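Local structure of translation initiation factor 4E (Ascaris suum, 3M93) at the 7n-methyl-8-hydroguanosine-5'-diphosphate site. The protein binds the 7-methylguanosine cap at the 5' end of messenger RNA, the recognition step that recruits mRNA for translation initiation. Sequence-based numbering; all coordinates share one arbitrary frame.

The 7n-methyl-8-hydroguanosine-5'-diphosphate site. Residues 22, 67-69, 123, 128. With M7G (7n-methyl-8-hydroguanosine-5'-diphosphate), chain B.
Trp22 spreads its indole over one face of the 7-methylguanine, the first half of the aromatic sandwich by which eIF4E proteins read the mRNA cap. Its CG stands anti to the backbone N (chi1 -167°). The indole plane of Trp22 lies stacked at 12° to the base of M7G. Its six-membered ring is centred 3.6 Å from the centroid of the imidazole ring of M7G. The five-membered ring overlaps the imidazole portion too and reaches past it to the ribose, where CD1 and NE1 lie beside C1' and O4'. Trp68 covers the opposite face, its indole inclined by 9° to the base of M7G. The six-membered ring of Trp68 sits over the pyrimidine ring of M7G at 3.8 Å between centroids. The positive charge carried by an N7-methylated cap guanine would favour its stacking between two electron-rich indoles.

Stacking holds the plane, while hydrogen bonds along the Watson-Crick edge identify guanine. The backbone N of Trp68 donates to the carbonyl O6 of M7G at 2.9 Å, so this one residue serves both the face and the edge. Glu69, its chain bent at chi2, brings its carboxylate to the neighbouring N-H groups. OE1 of Glu69 accepts from N1 of M7G at 3.0 Å through its syn lone pair. OE2 of Glu69 is met by the exocyclic amino N2 of M7G at 2.8 Å, from above the carboxylate plane. A negative carboxylate here would probably also complement a positively charged cap base.

At the other end of the ligand, basic side chains receive the diphosphate. Lys128, on strand 127-133 and with its chain bent at chi3, brings its amine NZ to within 3.7 Å of the beta-phosphate O2B of M7G in a loose salt bridge. Arg123, bent at chi2 and chi3, turns the edge of its guanidinium toward PA, which lies in its plane; NH2 of Arg123 forms a salt bridge with the alpha-phosphate O1A of M7G at 3.0 Å and makes a weak hydrogen bond to the bridging O3A.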
loop_
_atom_site.group_PDB
_atom_site.type_symbol
_atom_site.label_atom_id
_atom_site.label_comp_id
_atom_site.label_asym_id
_atom_site.label_seq_id
_atom_site.Cartn_x
_atom_site.Cartn_y
_atom_site.Cartn_z
ATOM N N TRP A 22 20.045 2.174 4.057
ATOM C CA TRP A 22 18.631 1.853 3.869
ATOM C C TRP A 22 18.352 0.408 3.418
ATOM O O TRP A 22 17.708 -0.361 4.145
ATOM C CB TRP A 22 17.981 2.865 2.928
ATOM C CG TRP A 22 16.484 2.789 2.922
ATOM C CD1 TRP A 22 15.627 3.357 3.826
ATOM C CD2 TRP A 22 15.662 2.104 1.967
ATOM N NE1 TRP A 22 14.326 3.079 3.489
ATOM C CE2 TRP A 22 14.314 2.308 2.355
ATOM C CE3 TRP A 22 15.931 1.338 0.818
ATOM C CZ2 TRP A 22 13.235 1.773 1.634
ATOM C CZ3 TRP A 22 14.856 0.810 0.100
ATOM C CH2 TRP A 22 13.526 1.035 0.511
ATOM N N MET A 67 11.233 -0.499 -3.859
ATOM C CA MET A 67 11.996 0.745 -3.897
ATOM C C MET A 67 11.846 1.463 -5.231
ATOM O O MET A 67 11.331 0.893 -6.197
ATOM C CB MET A 67 13.464 0.501 -3.559
ATOM C CG MET A 67 14.120 -0.630 -4.322
ATOM S SD MET A 67 15.718 -1.063 -3.582
ATOM C CE MET A 67 16.360 -2.168 -4.854
ATOM N N TRP A 68 12.286 2.721 -5.263
ATOM C CA TRP A 68 12.148 3.582 -6.436
ATOM C C TRP A 68 12.953 3.065 -7.602
ATOM O O TRP A 68 12.446 2.992 -8.718
ATOM C CB TRP A 68 12.636 4.996 -6.140
ATOM C CG TRP A 68 12.048 5.628 -4.923
ATOM C CD1 TRP A 68 10.737 5.569 -4.499
ATOM C CD2 TRP A 68 12.734 6.468 -3.986
ATOM N NE1 TRP A 68 10.580 6.305 -3.343
ATOM C CE2 TRP A 68 11.787 6.867 -3.005
ATOM C CE3 TRP A 68 14.056 6.921 -3.876
ATOM C CZ2 TRP A 68 12.125 7.691 -1.925
ATOM C CZ3 TRP A 68 14.389 7.737 -2.798
ATOM C CH2 TRP A 68 13.425 8.116 -1.838
ATOM N N GLU A 69 14.212 2.716 -7.329
ATOM C CA GLU A 69 15.179 2.342 -8.364
ATOM C C GLU A 69 14.741 1.123 -9.154
ATOM O O GLU A 69 15.160 0.949 -10.293
ATOM C CB GLU A 69 16.576 2.088 -7.771
ATOM C CG GLU A 69 17.257 3.305 -7.128
ATOM C CD GLU A 69 16.797 3.561 -5.695
ATOM O OE1 GLU A 69 16.295 2.614 -5.043
ATOM O OE2 GLU A 69 16.940 4.713 -5.226
ATOM N N ARG A 123 5.452 7.039 11.437
ATOM C CA ARG A 123 6.245 8.246 11.706
ATOM C C ARG A 123 5.651 9.129 12.832
ATOM O O ARG A 123 4.483 8.950 13.245
ATOM C CB ARG A 123 6.457 9.061 10.420
ATOM C CG ARG A 123 7.910 9.199 9.983
ATOM C CD ARG A 123 8.242 8.443 8.692
ATOM N NE ARG A 123 8.312 6.991 8.881
ATOM C CZ ARG A 123 8.940 6.143 8.069
ATOM N NH1 ARG A 123 8.921 4.851 8.341
ATOM N NH2 ARG A 123 9.586 6.576 6.994
ATOM N N LYS A 128 1.814 7.556 7.223
ATOM C CA LYS A 128 1.472 7.643 5.802
ATOM C C LYS A 128 1.043 6.289 5.300
ATOM O O LYS A 128 1.571 5.286 5.742
ATOM C CB LYS A 128 2.670 8.138 4.989
ATOM C CG LYS A 128 3.054 9.573 5.302
ATOM C CD LYS A 128 4.095 10.113 4.349
ATOM C CE LYS A 128 5.519 9.920 4.869
ATOM N NZ LYS A 128 6.500 10.739 4.091
HETATM P PA M7G B . 10.926 7.555 3.844
HETATM O O1A M7G B . 10.668 6.128 4.275
HETATM O O2A M7G B . 10.664 7.918 2.398
HETATM O O3A M7G B . 10.076 8.600 4.768
HETATM O "O5'" M7G B . 12.459 7.877 4.257
HETATM P PB M7G B . 10.604 9.929 5.568
HETATM O O1B M7G B . 11.901 9.684 6.319
HETATM O O2B M7G B . 9.427 10.418 6.385
HETATM O O3B M7G B . 10.892 11.022 4.409
HETATM C "C5'" M7G B . 13.437 8.490 3.411
HETATM C "C4'" M7G B . 14.743 7.766 3.711
HETATM O "O4'" M7G B . 14.601 6.411 3.293
HETATM C "C3'" M7G B . 15.947 8.324 2.970
HETATM O "O3'" M7G B . 17.083 8.266 3.852
HETATM C "C2'" M7G B . 16.138 7.413 1.766
HETATM O "O2'" M7G B . 17.523 7.153 1.473
HETATM C "C1'" M7G B . 15.432 6.126 2.167
HETATM N N9 M7G B . 14.595 5.507 1.110
HETATM C C8 M7G B . 13.272 5.287 1.195
HETATM N N7 M7G B . 12.836 4.684 0.078
HETATM C CM7 M7G B . 11.425 4.297 -0.186
HETATM C C5 M7G B . 13.910 4.520 -0.699
HETATM C C6 M7G B . 14.009 3.945 -1.962
HETATM O O6 M7G B . 13.010 3.482 -2.557
HETATM N N1 M7G B . 15.240 3.912 -2.537
HETATM C C2 M7G B . 16.328 4.418 -1.899
HETATM N N2 M7G B . 17.532 4.363 -2.502
HETATM N N3 M7G B . 16.232 4.974 -0.670
HETATM C C4 M7G B . 15.023 5.031 -0.059
#